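Local atomic coordinates of isomaltose glucohydrolase (Kribbella flavida, PDB entry 5Z3E), a protein that hydrolyses the alpha-1,6-glucosidic linkage of isomaltose from the non-reducing end, releasing beta-D-glucose and D-glucose. Residues A[29-34]-A[337-341]; A[82-87]-A[389-394]. The protein carries 1 engineered substitution. One frame throughout, in Å; residues are numbered along the deposited sequence.

Both contacts join the N-terminal part of the chain to its C-terminal part across about 300 residues, consistent with the first and last helices meeting in the (alpha/alpha)6 barrel of family 15. The segments alternate in sequence: 29-34, 82-87, 337-341, 389-394. Contact 1 lies at the surface, about 25 Å from the centre of the chain; contact 2 lies deeper, about 14 Å from it, and the centres of the two contacts are about 16 Å apart. They meet where Leu340 CD1 packs 3.9 Å from Leu391 CD2. Helix 32-52, which begins in contact 1, also reaches contact 2, where its Ala42 and Ser45 touch Leu389. Both contacts lie away from the annotated sites.

Contact 1: A[29-34]-A[337-341]; sequences GLDSHE and LRHLR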
ATOM      1  N   GLY A  29      14.577  10.255 -21.237  1.00 47.80           N
ATOM      2  CA  GLY A  29      15.593  10.687 -20.186  1.00 29.70           C
ATOM      3  C   GLY A  29      16.485   9.507 -19.830  1.00 19.98           C
ATOM      4  O   GLY A  29      17.244   9.602 -18.933  1.00 24.37           O
ATOM      5  N   LEU A  30      16.522   8.456 -20.669  1.00 22.29           N
ATOM      6  CA  LEU A  30      17.348   7.264 -20.390  1.00 21.42           C
ATOM      7  C   LEU A  30      18.119   6.856 -21.640  1.00 22.59           C
ATOM      8  O   LEU A  30      17.584   6.925 -22.749  1.00 23.11           O
ATOM      9  CB  LEU A  30      16.431   6.077 -19.968  1.00 23.83           C
ATOM     10  CG  LEU A  30      15.668   6.287 -18.644  1.00 23.04           C
ATOM     11  CD1 LEU A  30      14.534   5.292 -18.511  1.00 27.80           C
ATOM     12  CD2 LEU A  30      16.547   6.212 -17.405  1.00 22.77           C
ATOM     13  N   ASP A  31      19.403   6.492 -21.494  1.00 19.64           N
ATOM     14  CA  ASP A  31      20.169   6.016 -22.631  1.00 20.09           C
ATOM     15  C   ASP A  31      19.964   4.528 -22.844  1.00 17.76           C
ATOM     16  O   ASP A  31      19.152   3.868 -22.132  1.00 16.89           O
ATOM     17  CB  ASP A  31      21.633   6.386 -22.463  1.00 20.68           C
ATOM     18  CG  ASP A  31      22.355   5.662 -21.302  1.00 18.50           C
ATOM     19  OD1 ASP A  31      21.828   4.702 -20.772  1.00 17.66           O
ATOM     20  OD2 ASP A  31      23.511   6.058 -21.003  1.00 20.29           O
ATOM     21  N   SER A  32      20.604   3.965 -23.868  1.00 19.98           N
ATOM     22  CA  SER A  32      20.340   2.590 -24.217  1.00 19.77           C
ATOM     23  C   SER A  32      20.760   1.627 -23.122  1.00 17.48           C
ATOM     24  O   SER A  32      20.092   0.624 -22.855  1.00 17.93           O
ATOM     25  CB  SER A  32      20.962   2.200 -25.559  1.00 26.04           C
ATOM     26  OG  SER A  32      22.341   2.313 -25.546  1.00 33.50           O
ATOM     27  N   HIS A  33      21.839   1.964 -22.456  1.00 16.93           N
ATOM     28  CA  HIS A  33      22.327   1.172 -21.331  1.00 16.16           C
ATOM     29  C   HIS A  33      21.304   1.089 -20.227  1.00 15.65           C
ATOM     30  O   HIS A  33      20.981   0.009 -19.711  1.00 16.29           O
ATOM     31  CB  HIS A  33      23.601   1.870 -20.817  1.00 16.85           C
ATOM     32  CG  HIS A  33      24.226   1.214 -19.644  1.00 18.28           C
ATOM     33  ND1 HIS A  33      23.892   1.436 -18.330  1.00 21.87           N
ATOM     34  CD2 HIS A  33      25.292   0.420 -19.603  1.00 22.54           C
ATOM     35  CE1 HIS A  33      24.689   0.749 -17.540  1.00 20.87           C
ATOM     36  NE2 HIS A  33      25.528   0.094 -18.293  1.00 29.63           N
ATOM     37  N   GLU A  34      20.765   2.242 -19.843  1.00 14.84           N
ATOM     38  CA  GLU A  34      19.765   2.292 -18.788  1.00 15.44           C
ATOM     39  C   GLU A  34      18.481   1.607 -19.185  1.00 15.39           C
ATOM     40  O   GLU A  34      17.911   0.846 -18.421  1.00 16.66           O
ATOM     41  CB  GLU A  34      19.458   3.747 -18.421  1.00 16.20           C
ATOM     42  CG  GLU A  34      20.599   4.449 -17.718  1.00 17.76           C
ATOM     43  CD  GLU A  34      20.326   5.921 -17.446  1.00 19.08           C
ATOM     44  OE1 GLU A  34      20.006   6.674 -18.437  1.00 22.05           O
ATOM     45  OE2 GLU A  34      20.494   6.339 -16.290  1.00 21.70           O
ATOM     46  N   LEU A 337      12.601   9.906 -12.432  1.00 11.09           N
ATOM     47  CA  LEU A 337      13.654   9.079 -12.985  1.00 11.73           C
ATOM     48  C   LEU A 337      14.794   8.884 -11.986  1.00 11.67           C
ATOM     49  O   LEU A 337      15.363   7.803 -11.923  1.00 12.46           O
ATOM     50  CB  LEU A 337      14.201   9.687 -14.283  1.00 13.15           C
ATOM     51  CG  LEU A 337      13.265   9.525 -15.483  1.00 13.86           C
ATOM     52  CD1 LEU A 337      13.697  10.469 -16.591  1.00 16.78           C
ATOM     53  CD2 LEU A 337      13.298   8.074 -15.973  1.00 17.22           C
ATOM     54  N   ARG A 338      15.139   9.920 -11.227  1.00 11.46           N
ATOM     55  CA  ARG A 338      16.202   9.763 -10.252  1.00 11.80           C
ATOM     56  C   ARG A 338      15.855   8.673  -9.246  1.00 12.10           C
ATOM     57  O   ARG A 338      16.706   7.874  -8.847  1.00 12.64           O
ATOM     58  CB  ARG A 338      16.491  11.081  -9.562  1.00 12.84           C
ATOM     59  CG  ARG A 338      17.615  11.000  -8.542  1.00 13.23           C
ATOM     60  CD  ARG A 338      18.141  12.349  -8.082  1.00 14.67           C
ATOM     61  NE  ARG A 338      17.160  13.088  -7.307  1.00 15.91           N
ATOM     62  CZ  ARG A 338      17.008  13.008  -5.982  1.00 15.91           C
ATOM     63  NH1 ARG A 338      16.100  13.738  -5.383  1.00 18.01           N
ATOM     64  NH2 ARG A 338      17.793  12.225  -5.241  1.00 17.92           N
ATOM     65  N   HIS A 339      14.598   8.646  -8.815  1.00 11.33           N
ATOM     66  CA  HIS A 339      14.164   7.611  -7.890  1.00 11.01           C
ATOM     67  C   HIS A 339      14.091   6.237  -8.532  1.00 11.43           C
ATOM     68  O   HIS A 339      14.442   5.253  -7.900  1.00 12.52           O
ATOM     69  CB  HIS A 339      12.846   8.055  -7.209  1.00 11.08           C
ATOM     70  CG  HIS A 339      13.066   9.207  -6.273  1.00 10.96           C
ATOM     71  ND1 HIS A 339      13.104  10.533  -6.686  1.00 12.03           N
ATOM     72  CD2 HIS A 339      13.393   9.226  -4.954  1.00 11.90           C
ATOM     73  CE1 HIS A 339      13.407  11.298  -5.646  1.00 11.88           C
ATOM     74  NE2 HIS A 339      13.595  10.535  -4.594  1.00 12.35           N
ATOM     75  N   LEU A 340      13.660   6.165  -9.784  1.00 11.27           N
ATOM     76  CA  LEU A 340      13.676   4.908 -10.512  1.00 12.14           C
ATOM     77  C   LEU A 340      15.099   4.349 -10.603  1.00 12.47           C
ATOM     78  O   LEU A 340      15.325   3.153 -10.401  1.00 13.51           O
ATOM     79  CB  LEU A 340      13.064   5.070 -11.885  1.00 13.20           C
ATOM     80  CG  LEU A 340      12.916   3.797 -12.684  1.00 15.49           C
ATOM     81  CD1 LEU A 340      11.820   2.922 -12.087  1.00 19.15           C
ATOM     82  CD2 LEU A 340      12.637   4.090 -14.159  1.00 22.25           C
ATOM     83  N   ARG A 341      16.060   5.210 -10.930  1.00 12.60           N
ATOM     84  CA  ARG A 341      17.459   4.779 -11.038  1.00 13.37           C
ATOM     85  C   ARG A 341      17.970   4.265  -9.697  1.00 13.61           C
ATOM     86  O   ARG A 341      18.678   3.268  -9.628  1.00 14.57           O
ATOM     87  CB  ARG A 341      18.339   5.919 -11.551  1.00 14.19           C
ATOM     88  CG  ARG A 341      18.087   6.327 -12.967  1.00 14.06           C
ATOM     89  CD  ARG A 341      19.068   7.424 -13.400  1.00 16.92           C
ATOM     90  NE  ARG A 341      18.734   7.938 -14.719  1.00 16.27           N
ATOM     91  CZ  ARG A 341      18.187   9.129 -14.948  1.00 16.25           C
ATOM     92  NH1 ARG A 341      17.932   9.943 -13.924  1.00 17.88           N
ATOM     93  NH2 ARG A 341      17.852   9.469 -16.168  1.00 22.58           N
TER
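Two oxygens lie at the edge of the Arg341 guanidinium, near its plane: Glu34 OE2 beside NE and Gly29 O beside NH2. Leu30 CD2 approaches obliquely, 3.7 Å from Arg341 NH2. Arg341 NE donates to Glu34 OE2 over 2.8 Å, a salt bridge whose N-H...O angle of 138° shows a bent bond. Although the carboxylate and guanidinium planes are only 13° apart, they are stepped, and NE meets OE2 from above the carboxylate plane. Gly29 O is also 2.8 Å from Arg341 NH2, in the guanidinium plane. Arg341 gets there with CG beside its backbone N (chi1 -68°) and a chain extended as far as NE, which carries the charge from its helix across to segment 29-34.

The other carboxylate oxygen of Glu34 is engaged at home. Asp31 N donates to Glu34 OE1 (3.1 Å), which uses its anti lone pair, while Glu34 N donates to Asp31 OD1 (2.8 Å) in return. These reciprocal bonds are a capping box, with Asp31 as N-cap of helix 32-52, so one carboxylate serves both the helix start and the salt bridge. An alanine in place of Glu34 would probably leave Arg341 without its carboxylate mate and less firmly held, and the Asp31 amide without its capping acceptor.

Beside the charged pair, Leu30 CD1 packs against Leu337 CD2 at 4.0 Å, and Leu337 CD1 rests 4.1 Å from Gly29 CA. This apolar layer continues into the fold: Leu30 also touches Leu35 and Leu38 of helix 32-52 and Leu397 of the C-terminal tail, while Leu337 touches Leu395. The residues leading into helix 32-52, together with Glu34 in its first turn, thus meet helix 333-344, whose Leu340 reaches on to Tyr388 and Leu391 of helix 382-394.

Contact 2: A[82-87]-A[389-394]; sequences EGISRY and LILADE
A salt-bridge network of Glu82, Arg86, Asp393 and Glu394 joins the last turns of helix 74-87 and helix 382-394 in the (alpha/alpha)6 barrel. The axes of the two segments approach to 8.7 Å, with 39° between their N-to-C directions. Gly83 permits this: its CA comes within 4.9 Å of Ile390 CA, and a side chain there would point at the other helix, tight against Leu389 CB. Leu389 lies over the same glycine, its CD1 near Gly83 O and Ile84 CD1 and its CD2 touching Tyr87 CD1 (3.8 Å), while Ile390 CD1 reaches Glu82 CG.

Arg86 spans the helices with its chain extended from CG to NE. Ile390 CG2 sits over the centre of one guanidinium face, and the carboxylates gather round the rim. Arg86 NE donates within its own helix to Glu82 OE2, which has a second partner in Arg166 and would help fix the rotation of the guanidinium. Trp325 of helix 317-329 touches Arg86, Ile390 and Glu394 alike.

Arg86 NH1 carries two bonds, one to Asp393 OD2 (2.9 Å), bent and tilted out of the guanidinium plane. The other, straighter at 159°, runs in that plane from Arg86 NH1 to the anti lone pair of Glu394 OE2 (2.9 Å), and Arg86 NH2 meets that same oxygen at 3.2 Å in a more bent bond, from above the carboxylate plane.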
ATOM      1  N   GLU A  82      -1.533  -4.207  -8.693  1.00  8.07           N
ATOM      2  CA  GLU A  82      -1.597  -3.049  -9.577  1.00  8.20           C
ATOM      3  C   GLU A  82      -0.405  -3.025 -10.527  1.00  8.25           C
ATOM      4  O   GLU A  82      -0.572  -2.733 -11.714  1.00  8.87           O
ATOM      5  CB  GLU A  82      -1.690  -1.762  -8.745  1.00  8.11           C
ATOM      6  CG  GLU A  82      -1.588  -0.480  -9.543  1.00  8.60           C
ATOM      7  CD  GLU A  82      -2.690  -0.192 -10.553  1.00  8.52           C
ATOM      8  OE1 GLU A  82      -3.637  -0.989 -10.714  1.00  8.74           O
ATOM      9  OE2 GLU A  82      -2.566   0.885 -11.208  1.00  9.12           O
ATOM     10  N   GLY A  83       0.790  -3.317 -10.033  1.00  8.65           N
ATOM     11  CA  GLY A  83       1.937  -3.417 -10.931  1.00  9.14           C
ATOM     12  C   GLY A  83       1.759  -4.476 -11.986  1.00  9.19           C
ATOM     13  O   GLY A  83       2.067  -4.269 -13.158  1.00  9.87           O
ATOM     14  N   ILE A  84       1.231  -5.642 -11.588  1.00  8.88           N
ATOM     15  CA  ILE A  84       1.012  -6.740 -12.510  1.00  9.55           C
ATOM     16  C   ILE A  84      -0.070  -6.398 -13.537  1.00  9.31           C
ATOM     17  O   ILE A  84       0.040  -6.741 -14.719  1.00 10.33           O
ATOM     18  CB  ILE A  84       0.677  -8.024 -11.719  1.00 10.03           C
ATOM     19  CG1 ILE A  84       1.891  -8.508 -10.913  1.00 10.54           C
ATOM     20  CG2 ILE A  84       0.114  -9.123 -12.607  1.00 11.50           C
ATOM     21  CD1 ILE A  84       3.084  -8.969 -11.763  1.00 11.65           C
ATOM     22  N   SER A  85      -1.129  -5.729 -13.089  1.00  9.33           N
ATOM     23  CA  SER A  85      -2.201  -5.310 -13.975  1.00  9.41           C
ATOM     24  C   SER A  85      -1.702  -4.313 -15.017  1.00  9.47           C
ATOM     25  O   SER A  85      -2.016  -4.424 -16.208  1.00 10.30           O
ATOM     26  CB  SER A  85      -3.336  -4.699 -13.150  1.00  9.29           C
ATOM     27  OG  SER A  85      -4.370  -4.235 -13.992  1.00  9.49           O
ATOM     28  N   ARG A  86      -0.881  -3.356 -14.592  1.00  9.63           N
ATOM     29  CA  ARG A  86      -0.250  -2.419 -15.530  1.00 10.21           C
ATOM     30  C   ARG A  86       0.653  -3.120 -16.509  1.00 10.60           C
ATOM     31  O   ARG A  86       0.703  -2.767 -17.687  1.00 12.02           O
ATOM     32  CB  ARG A  86       0.528  -1.357 -14.756  1.00 10.63           C
ATOM     33  CG  ARG A  86      -0.339  -0.308 -14.091  1.00  9.71           C
ATOM     34  CD  ARG A  86       0.465   0.545 -13.151  1.00 10.08           C
ATOM     35  NE  ARG A  86      -0.230   1.702 -12.608  1.00 10.00           N
ATOM     36  CZ  ARG A  86       0.018   2.973 -12.895  1.00 11.31           C
ATOM     37  NH1 ARG A  86       0.887   3.305 -13.826  1.00 14.19           N
ATOM     38  NH2 ARG A  86      -0.603   3.927 -12.223  1.00 11.96           N
ATOM     39  N   TYR A  87       1.389  -4.128 -16.043  1.00 11.23           N
ATOM     40  CA  TYR A  87       2.263  -4.908 -16.903  1.00 11.89           C
ATOM     41  C   TYR A  87       1.470  -5.656 -17.948  1.00 12.47           C
ATOM     42  O   TYR A  87       2.002  -5.949 -19.023  1.00 14.98           O
ATOM     43  CB  TYR A  87       3.083  -5.886 -16.054  1.00 12.69           C
ATOM     44  CG  TYR A  87       4.213  -6.555 -16.772  1.00 12.77           C
ATOM     45  CD1 TYR A  87       5.456  -5.949 -16.822  1.00 14.82           C
ATOM     46  CD2 TYR A  87       4.073  -7.786 -17.364  1.00 14.14           C
ATOM     47  CE1 TYR A  87       6.522  -6.550 -17.451  1.00 17.51           C
ATOM     48  CE2 TYR A  87       5.170  -8.398 -18.026  1.00 16.32           C
ATOM     49  CZ  TYR A  87       6.369  -7.759 -18.049  1.00 18.05           C
ATOM     50  OH  TYR A  87       7.475  -8.341 -18.694  1.00 23.38           O
ATOM     51  N   LEU A 389       7.281  -1.819 -10.922  1.00 10.03           N
ATOM     52  CA  LEU A 389       6.456  -1.902 -12.116  1.00 10.18           C
ATOM     53  C   LEU A 389       5.556  -0.693 -12.285  1.00  9.67           C
ATOM     54  O   LEU A 389       5.389  -0.193 -13.406  1.00 10.19           O
ATOM     55  CB  LEU A 389       5.638  -3.188 -12.121  1.00 10.17           C
ATOM     56  CG  LEU A 389       6.441  -4.467 -12.342  1.00 11.17           C
ATOM     57  CD1 LEU A 389       5.525  -5.657 -12.217  1.00 12.27           C
ATOM     58  CD2 LEU A 389       7.113  -4.457 -13.729  1.00 13.32           C
ATOM     59  N   ILE A 390       4.943  -0.217 -11.205  1.00  9.13           N
ATOM     60  CA  ILE A 390       4.092   0.957 -11.287  1.00  9.11           C
ATOM     61  C   ILE A 390       4.886   2.164 -11.764  1.00  9.28           C
ATOM     62  O   ILE A 390       4.460   2.873 -12.667  1.00 10.09           O
ATOM     63  CB  ILE A 390       3.378   1.237  -9.951  1.00  9.03           C
ATOM     64  CG1 ILE A 390       2.430   0.100  -9.589  1.00  8.98           C
ATOM     65  CG2 ILE A 390       2.636   2.564 -10.030  1.00  9.33           C
ATOM     66  CD1 ILE A 390       1.854   0.173  -8.186  1.00  8.95           C
ATOM     67  N   LEU A 391       6.027   2.432 -11.133  1.00  9.61           N
ATOM     68  CA  LEU A 391       6.786   3.618 -11.494  1.00 10.07           C
ATOM     69  C   LEU A 391       7.327   3.510 -12.939  1.00 10.45           C
ATOM     70  O   LEU A 391       7.285   4.474 -13.707  1.00 11.14           O
ATOM     71  CB  LEU A 391       7.911   3.852 -10.493  1.00 10.20           C
ATOM     72  CG  LEU A 391       8.804   5.064 -10.788  1.00 10.39           C
ATOM     73  CD1 LEU A 391       8.010   6.322 -11.002  1.00 11.11           C
ATOM     74  CD2 LEU A 391       9.826   5.221  -9.672  1.00 11.86           C
ATOM     75  N   ALA A 392       7.819   2.341 -13.295  1.00 10.52           N
ATOM     76  CA  ALA A 392       8.298   2.117 -14.664  1.00 11.40           C
ATOM     77  C   ALA A 392       7.170   2.393 -15.654  1.00 11.55           C
ATOM     78  O   ALA A 392       7.379   3.024 -16.678  1.00 12.77           O
ATOM     79  CB  ALA A 392       8.837   0.726 -14.823  1.00 12.62           C
ATOM     80  N   ASP A 393       5.958   1.908 -15.351  1.00 10.88           N
ATOM     81  CA  ASP A 393       4.837   2.140 -16.234  1.00 11.06           C
ATOM     82  C   ASP A 393       4.478   3.627 -16.313  1.00 12.05           C
ATOM     83  O   ASP A 393       4.179   4.138 -17.396  1.00 13.76           O
ATOM     84  CB  ASP A 393       3.623   1.339 -15.736  1.00 11.87           C
ATOM     85  CG  ASP A 393       2.477   1.423 -16.675  1.00 12.63           C
ATOM     86  OD1 ASP A 393       2.685   1.184 -17.896  1.00 15.91           O
ATOM     87  OD2 ASP A 393       1.367   1.707 -16.195  1.00 13.93           O
ATOM     88  N   GLU A 394       4.491   4.313 -15.186  1.00 12.16           N
ATOM     89  CA  GLU A 394       4.217   5.759 -15.187  1.00 14.72           C
ATOM     90  C   GLU A 394       5.189   6.505 -16.105  1.00 16.40           C
ATOM     91  O   GLU A 394       4.824   7.536 -16.681  1.00 20.80           O
ATOM     92  CB  GLU A 394       4.334   6.288 -13.775  1.00 15.10           C
ATOM     93  CG  GLU A 394       3.199   6.016 -12.942  1.00 19.19           C
ATOM     94  CD  GLU A 394       1.949   6.826 -13.367  1.00 21.17           C
ATOM     95  OE1 GLU A 394       1.904   8.045 -13.214  1.00 25.57           O
ATOM     96  OE2 GLU A 394       1.052   6.162 -13.808  1.00 19.88           O
TER